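Local structure of CmeC (Campylobacter jejuni, 4MT4) at residues Y163-E171 with K246-N254; E368-R376 with V440-G448. The protein probably serves as the trimeric outer-membrane channel of an efflux system, giving exported compounds a way out of the cell. All coordinates share one frame; numbering follows the deposited sequence.

Contact 1. Residues Y163-E171 with K246-N254; sequences YFNLVNAYE and KNQSYQVFN
Y250 lays its ring on that of Y170 in an offset stack, with planes 15° apart and centroids 4.5 Å from each other. Its CE1 sits over one face of the Y170 ring, toward the rim, 3.4 Å from Y170 CG, and its hydroxyl end reaches back past the ring to Y170 CB. V167 fills in beside this pair: CG1 presses on Y250 CD2 at 3.5 Å, while CG2 meets Y250 CB and also lies over a face of the Y163 ring. The Y250 ring reaches the helix because CG stands between its own backbone N and carbonyl carbon (chi1 65°), which lifts the ring off the extended chain.

One turn before V167, Y163 crosses Y250 at about a right angle. With CG anti to the backbone N, its hydroxyl arrives at the loop backbone and accepts the N-H of Q251, OH to N 3.0 Å, in a bent bond of 142°. The same hydroxyl is hydrogen-bonded to D43, so two partners fix this buried ring.

To one side, L166 CD2 packs on Q248 CB at 3.7 Å; Q248, bent at chi2, curls its NE2 forward to the carbonyl O of the next residue, S249. Farther along, F164 and F253 meet obliquely, CZ to CD1 4.2 Å, and F41 adds an edge-to-face ring to F164. The E171 carboxylate meets the V252 methyl crosswise, OE2 to CG2 3.6 Å.

The extended 246-254 chain thus runs across helix 129-195, as expected of the equatorial region of an outer membrane factor. Helix 201-236 packs beside L166 and N247, helix 411-445 beside F164 and V167, and helix 44-56 against Y163 and Q251.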
# COMPACT_ATOMS: atom_id res chain seq x y z
N TYR B 163 13.86 -19.55 2.23
CA TYR B 163 14.43 -20.89 2.36
C TYR B 163 15.30 -21.00 3.60
O TYR B 163 15.18 -21.94 4.37
CB TYR B 163 15.24 -21.24 1.11
CG TYR B 163 16.09 -22.49 1.25
CD1 TYR B 163 15.54 -23.75 1.05
CD2 TYR B 163 17.44 -22.41 1.56
CE1 TYR B 163 16.31 -24.90 1.18
CE2 TYR B 163 18.22 -23.55 1.69
CZ TYR B 163 17.65 -24.79 1.49
OH TYR B 163 18.41 -25.92 1.61
N PHE B 164 16.18 -20.02 3.78
CA PHE B 164 17.11 -20.00 4.90
C PHE B 164 16.40 -19.80 6.23
O PHE B 164 16.81 -20.34 7.25
CB PHE B 164 18.17 -18.92 4.69
CG PHE B 164 19.31 -19.34 3.80
CD1 PHE B 164 19.82 -20.62 3.88
CD2 PHE B 164 19.86 -18.46 2.89
CE1 PHE B 164 20.86 -21.02 3.06
CE2 PHE B 164 20.90 -18.85 2.07
CZ PHE B 164 21.40 -20.13 2.15
N ASN B 165 15.33 -19.01 6.22
CA ASN B 165 14.50 -18.84 7.40
C ASN B 165 13.76 -20.13 7.74
O ASN B 165 13.49 -20.41 8.91
CB ASN B 165 13.49 -17.70 7.20
CG ASN B 165 14.13 -16.33 7.29
OD1 ASN B 165 15.19 -16.17 7.90
ND2 ASN B 165 13.49 -15.34 6.69
N LEU B 166 13.46 -20.91 6.71
CA LEU B 166 12.81 -22.20 6.89
C LEU B 166 13.78 -23.22 7.49
O LEU B 166 13.42 -23.95 8.42
CB LEU B 166 12.26 -22.72 5.57
CG LEU B 166 11.67 -24.13 5.62
CD1 LEU B 166 10.49 -24.19 6.58
CD2 LEU B 166 11.26 -24.60 4.23
N VAL B 167 14.99 -23.26 6.96
CA VAL B 167 16.03 -24.14 7.48
C VAL B 167 16.37 -23.77 8.92
O VAL B 167 16.61 -24.64 9.75
CB VAL B 167 17.31 -24.09 6.62
CG1 VAL B 167 18.35 -25.05 7.15
CG2 VAL B 167 16.99 -24.41 5.17
N ASN B 168 16.38 -22.47 9.19
CA ASN B 168 16.58 -21.96 10.54
C ASN B 168 15.48 -22.46 11.46
O ASN B 168 15.72 -22.81 12.61
CB ASN B 168 16.61 -20.43 10.52
CG ASN B 168 17.16 -19.84 11.80
OD1 ASN B 168 17.34 -18.62 11.90
ND2 ASN B 168 17.46 -20.68 12.78
N ALA B 169 14.26 -22.50 10.93
CA ALA B 169 13.10 -22.95 11.70
C ALA B 169 13.16 -24.45 11.94
O ALA B 169 12.75 -24.93 13.00
CB ALA B 169 11.82 -22.57 10.98
N TYR B 170 13.66 -25.19 10.96
CA TYR B 170 13.83 -26.64 11.11
C TYR B 170 14.87 -26.96 12.18
O TYR B 170 14.67 -27.85 13.00
CB TYR B 170 14.25 -27.27 9.78
CG TYR B 170 13.09 -27.70 8.89
CD1 TYR B 170 12.23 -28.72 9.28
CD2 TYR B 170 12.88 -27.09 7.66
CE1 TYR B 170 11.18 -29.12 8.48
CE2 TYR B 170 11.83 -27.49 6.85
CZ TYR B 170 10.98 -28.50 7.26
OH TYR B 170 9.94 -28.89 6.45
N GLU B 171 15.98 -26.22 12.16
CA GLU B 171 17.07 -26.43 13.10
C GLU B 171 16.65 -26.17 14.54
O GLU B 171 16.98 -26.94 15.44
CB GLU B 171 18.26 -25.54 12.73
CG GLU B 171 19.03 -26.02 11.50
CD GLU B 171 19.83 -27.27 11.77
OE1 GLU B 171 20.87 -27.18 12.46
OE2 GLU B 171 19.42 -28.35 11.29
N LYS B 246 2.66 -31.26 1.29
CA LYS B 246 4.09 -31.56 1.17
C LYS B 246 4.98 -30.67 2.03
O LYS B 246 4.55 -29.62 2.52
CB LYS B 246 4.53 -31.46 -0.29
CG LYS B 246 4.02 -32.58 -1.17
CD LYS B 246 4.87 -32.73 -2.41
CE LYS B 246 4.53 -34.00 -3.17
NZ LYS B 246 5.67 -34.48 -3.99
N ASN B 247 6.22 -31.10 2.22
CA ASN B 247 7.21 -30.33 2.96
C ASN B 247 8.37 -29.91 2.07
O ASN B 247 8.26 -29.92 0.84
CB ASN B 247 7.74 -31.13 4.16
CG ASN B 247 6.63 -31.56 5.10
OD1 ASN B 247 6.17 -30.78 5.93
ND2 ASN B 247 6.20 -32.81 4.98
N GLN B 248 9.49 -29.54 2.68
CA GLN B 248 10.64 -29.05 1.92
C GLN B 248 11.95 -29.69 2.37
O GLN B 248 12.37 -29.53 3.52
CB GLN B 248 10.74 -27.53 2.03
CG GLN B 248 11.96 -26.94 1.33
CD GLN B 248 11.91 -27.12 -0.17
OE1 GLN B 248 10.86 -26.99 -0.79
NE2 GLN B 248 13.06 -27.43 -0.77
N SER B 249 12.58 -30.43 1.47
CA SER B 249 13.91 -30.97 1.71
C SER B 249 14.92 -29.83 1.73
O SER B 249 14.79 -28.88 0.96
CB SER B 249 14.29 -32.00 0.65
OG SER B 249 13.37 -33.08 0.62
N TYR B 250 15.92 -29.92 2.60
CA TYR B 250 16.86 -28.81 2.75
C TYR B 250 18.27 -29.27 3.11
O TYR B 250 18.54 -30.46 3.27
CB TYR B 250 16.35 -27.83 3.80
CG TYR B 250 16.27 -28.41 5.20
CD1 TYR B 250 15.16 -29.13 5.61
CD2 TYR B 250 17.31 -28.24 6.11
CE1 TYR B 250 15.08 -29.66 6.89
CE2 TYR B 250 17.24 -28.76 7.38
CZ TYR B 250 16.13 -29.47 7.76
OH TYR B 250 16.05 -30.00 9.04
N GLN B 251 19.17 -28.30 3.25
CA GLN B 251 20.57 -28.56 3.57
C GLN B 251 21.09 -27.49 4.52
O GLN B 251 20.89 -26.29 4.29
CB GLN B 251 21.41 -28.61 2.30
CG GLN B 251 22.91 -28.51 2.53
CD GLN B 251 23.70 -28.44 1.24
OE1 GLN B 251 23.49 -29.25 0.33
NE2 GLN B 251 24.59 -27.46 1.14
N VAL B 252 21.77 -27.92 5.58
CA VAL B 252 22.33 -27.01 6.58
C VAL B 252 23.38 -26.08 5.97
O VAL B 252 24.23 -26.51 5.19
CB VAL B 252 22.96 -27.79 7.75
CG1 VAL B 252 24.01 -26.96 8.49
CG2 VAL B 252 21.88 -28.26 8.71
N PHE B 253 23.30 -24.80 6.32
CA PHE B 253 24.26 -23.81 5.84
C PHE B 253 25.58 -23.92 6.59
O PHE B 253 25.62 -23.84 7.82
CB PHE B 253 23.69 -22.39 5.99
CG PHE B 253 24.68 -21.30 5.67
CD1 PHE B 253 24.93 -20.95 4.35
CD2 PHE B 253 25.35 -20.62 6.67
CE1 PHE B 253 25.83 -19.95 4.04
CE2 PHE B 253 26.25 -19.62 6.37
CZ PHE B 253 26.49 -19.29 5.06
N ASN B 254 26.66 -24.10 5.85
CA ASN B 254 28.00 -24.13 6.43
C ASN B 254 28.81 -22.90 6.03
O ASN B 254 28.80 -22.48 4.87
CB ASN B 254 28.73 -25.40 6.01
CG ASN B 254 28.60 -26.51 7.05
OD1 ASN B 254 27.88 -26.37 8.03
ND2 ASN B 254 29.30 -27.62 6.82

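Contact 2. Residues E368-R376 with V440-G448; sequences EIRYALVAR and VDVIKAFGG
A372 and V442 bring the two helices together, their CA atoms 5.0 Å apart. V442 holds CG1 anti to its backbone N (chi1 174°), which turns CG2 onto the neighbouring helix, 3.3 Å from A372 O and 3.8 Å from R376 CG. The R376 chain passes V442 obliquely, then bends at chi2 and chi3; its guanidinium group is bound by E26, G21 and Y435, so the arginine lends only its aliphatic stem here. One turn toward the loop, A445 CB faces A372 CB at 4.3 Å, methyl against methyl, and the small side chains allow a close approach.

The short helical segments 368-376 and 440-445 run antiparallel at 153°, with axes 8.6 Å apart, part of the long helical barrel that outer membrane factors extend into the periplasm.

I369 straddles the end of helix 411-445. CG1, anti to the carbonyl carbon (chi1 -69°), lies 3.7 Å from A445 O, a carbonyl whose hydrogen bond comes from R272, while CG2 points to F446 CZ. L373 sends CD2 to F446 CE1 at 4.0 Å; like I369, it crosses the phenyl group at about a right angle. F446 is the first residue to leave helical angles, yet its ring still packs against helix 339-405, with I33 and P261 also touching it.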
# COMPACT_ATOMS: atom_id res chain seq x y z
N GLU B 368 20.61 1.45 1.67
CA GLU B 368 20.57 -0.01 1.71
C GLU B 368 21.98 -0.60 1.60
O GLU B 368 22.30 -1.58 2.26
CB GLU B 368 19.68 -0.57 0.60
CG GLU B 368 18.21 -0.20 0.71
CD GLU B 368 17.40 -0.67 -0.48
OE1 GLU B 368 18.00 -1.17 -1.46
OE2 GLU B 368 16.16 -0.52 -0.45
N ILE B 369 22.80 0.01 0.75
CA ILE B 369 24.17 -0.46 0.53
C ILE B 369 25.02 -0.29 1.79
O ILE B 369 25.80 -1.18 2.14
CB ILE B 369 24.84 0.29 -0.65
CG1 ILE B 369 24.19 -0.13 -1.97
CG2 ILE B 369 26.34 0.02 -0.69
CD1 ILE B 369 24.72 0.61 -3.18
N ARG B 370 24.87 0.84 2.46
CA ARG B 370 25.60 1.08 3.71
C ARG B 370 25.25 0.05 4.77
O ARG B 370 26.14 -0.52 5.40
CB ARG B 370 25.30 2.48 4.25
CG ARG B 370 25.92 2.75 5.62
CD ARG B 370 25.47 4.08 6.20
NE ARG B 370 26.25 4.44 7.39
CZ ARG B 370 26.40 5.68 7.84
NH1 ARG B 370 25.83 6.69 7.19
NH2 ARG B 370 27.12 5.91 8.92
N TYR B 371 23.96 -0.20 4.96
CA TYR B 371 23.51 -1.14 5.98
C TYR B 371 23.92 -2.56 5.63
O TYR B 371 24.42 -3.29 6.49
CB TYR B 371 22.00 -1.06 6.17
CG TYR B 371 21.50 -1.92 7.31
CD1 TYR B 371 21.57 -1.47 8.62
CD2 TYR B 371 20.98 -3.19 7.08
CE1 TYR B 371 21.13 -2.25 9.67
CE2 TYR B 371 20.54 -3.97 8.12
CZ TYR B 371 20.62 -3.50 9.42
OH TYR B 371 20.18 -4.28 10.46
N ALA B 372 23.70 -2.96 4.38
CA ALA B 372 24.00 -4.32 3.94
C ALA B 372 25.48 -4.66 4.15
O ALA B 372 25.81 -5.76 4.57
CB ALA B 372 23.62 -4.50 2.48
N LEU B 373 26.35 -3.70 3.85
CA LEU B 373 27.79 -3.90 4.00
C LEU B 373 28.20 -3.99 5.47
O LEU B 373 28.95 -4.89 5.86
CB LEU B 373 28.56 -2.77 3.32
CG LEU B 373 28.56 -2.79 1.79
CD1 LEU B 373 29.25 -1.56 1.23
CD2 LEU B 373 29.21 -4.06 1.27
N VAL B 374 27.69 -3.07 6.29
CA VAL B 374 28.02 -3.05 7.71
C VAL B 374 27.43 -4.26 8.43
O VAL B 374 28.09 -4.87 9.26
CB VAL B 374 27.53 -1.75 8.38
CG1 VAL B 374 27.74 -1.82 9.89
CG2 VAL B 374 28.25 -0.55 7.80
N ALA B 375 26.19 -4.59 8.10
CA ALA B 375 25.52 -5.73 8.72
C ALA B 375 26.24 -7.03 8.41
O ALA B 375 26.40 -7.88 9.28
CB ALA B 375 24.06 -5.81 8.27
N ARG B 376 26.68 -7.18 7.17
CA ARG B 376 27.34 -8.40 6.72
C ARG B 376 28.58 -8.70 7.56
O ARG B 376 28.77 -9.83 8.02
CB ARG B 376 27.71 -8.28 5.23
CG ARG B 376 27.83 -9.60 4.48
CD ARG B 376 29.14 -10.32 4.80
NE ARG B 376 30.28 -9.42 4.74
CZ ARG B 376 31.50 -9.72 5.19
NH1 ARG B 376 31.73 -10.89 5.76
NH2 ARG B 376 32.48 -8.83 5.09
N VAL B 440 22.82 -12.26 0.99
CA VAL B 440 21.81 -11.96 -0.02
C VAL B 440 21.51 -10.47 -0.09
O VAL B 440 21.38 -9.90 -1.17
CB VAL B 440 20.51 -12.74 0.24
CG1 VAL B 440 19.47 -12.43 -0.82
CG2 VAL B 440 20.78 -14.23 0.30
N ASP B 441 21.40 -9.84 1.08
CA ASP B 441 21.10 -8.41 1.17
C ASP B 441 22.17 -7.58 0.45
O ASP B 441 21.85 -6.60 -0.22
CB ASP B 441 20.99 -7.97 2.63
CG ASP B 441 19.68 -8.41 3.26
OD1 ASP B 441 18.68 -8.54 2.53
OD2 ASP B 441 19.66 -8.62 4.50
N VAL B 442 23.43 -7.97 0.60
CA VAL B 442 24.53 -7.31 -0.09
C VAL B 442 24.41 -7.51 -1.59
O VAL B 442 24.50 -6.56 -2.37
CB VAL B 442 25.90 -7.84 0.39
CG1 VAL B 442 27.02 -7.25 -0.46
CG2 VAL B 442 26.11 -7.53 1.86
N ILE B 443 24.20 -8.76 -2.00
CA ILE B 443 24.01 -9.09 -3.41
C ILE B 443 22.82 -8.34 -3.99
O ILE B 443 22.89 -7.81 -5.10
CB ILE B 443 23.80 -10.61 -3.60
CG1 ILE B 443 25.04 -11.39 -3.13
CG2 ILE B 443 23.50 -10.93 -5.06
CD1 ILE B 443 24.89 -12.89 -3.20
N LYS B 444 21.73 -8.29 -3.23
CA LYS B 444 20.52 -7.59 -3.66
C LYS B 444 20.76 -6.09 -3.81
O LYS B 444 20.29 -5.47 -4.76
CB LYS B 444 19.38 -7.82 -2.67
CG LYS B 444 18.06 -7.19 -3.07
CD LYS B 444 17.15 -6.97 -1.87
CE LYS B 444 16.92 -8.26 -1.09
NZ LYS B 444 16.03 -8.05 0.08
N ALA B 445 21.50 -5.52 -2.87
CA ALA B 445 21.75 -4.08 -2.85
C ALA B 445 22.64 -3.63 -4.00
O ALA B 445 22.62 -2.47 -4.41
CB ALA B 445 22.37 -3.67 -1.52
N PHE B 446 23.43 -4.56 -4.53
CA PHE B 446 24.35 -4.25 -5.63
C PHE B 446 23.79 -4.66 -6.99
O PHE B 446 24.49 -4.63 -7.99
CB PHE B 446 25.71 -4.92 -5.40
CG PHE B 446 26.60 -4.17 -4.45
CD1 PHE B 446 26.46 -4.31 -3.08
CD2 PHE B 446 27.58 -3.32 -4.93
CE1 PHE B 446 27.27 -3.62 -2.21
CE2 PHE B 446 28.41 -2.63 -4.07
CZ PHE B 446 28.25 -2.78 -2.70
N GLY B 447 22.51 -5.04 -7.01
CA GLY B 447 21.82 -5.31 -8.26
C GLY B 447 21.74 -6.77 -8.66
O GLY B 447 21.07 -7.11 -9.64
N GLY B 448 22.43 -7.63 -7.92
CA GLY B 448 22.37 -9.07 -8.17
C GLY B 448 22.97 -9.51 -9.49
O GLY B 448 22.67 -10.60 -9.98

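How the contacts relate
Contact 1 closes before contact 2 opens along the chain, and their centres lie 22 Å apart with nearest atoms about 5 Å from each other, not touching. Contact 1 uses helix 129-195 and the loop after helix 240-245; contact 2 pairs helices 339-405 and 411-445. Helix 411-445 ties them together: Y433 and A436 border contact 1, while its C-terminal end forms half of contact 2, where V440 packs on helix 129-195 and D441 is hydrogen-bonded to its Q161. The trimer joins them again, since R370 of one subunit donates to K246 O of a neighbouring subunit, linking segment 368-376 of one copy to segment 246-254 of the next around the channel.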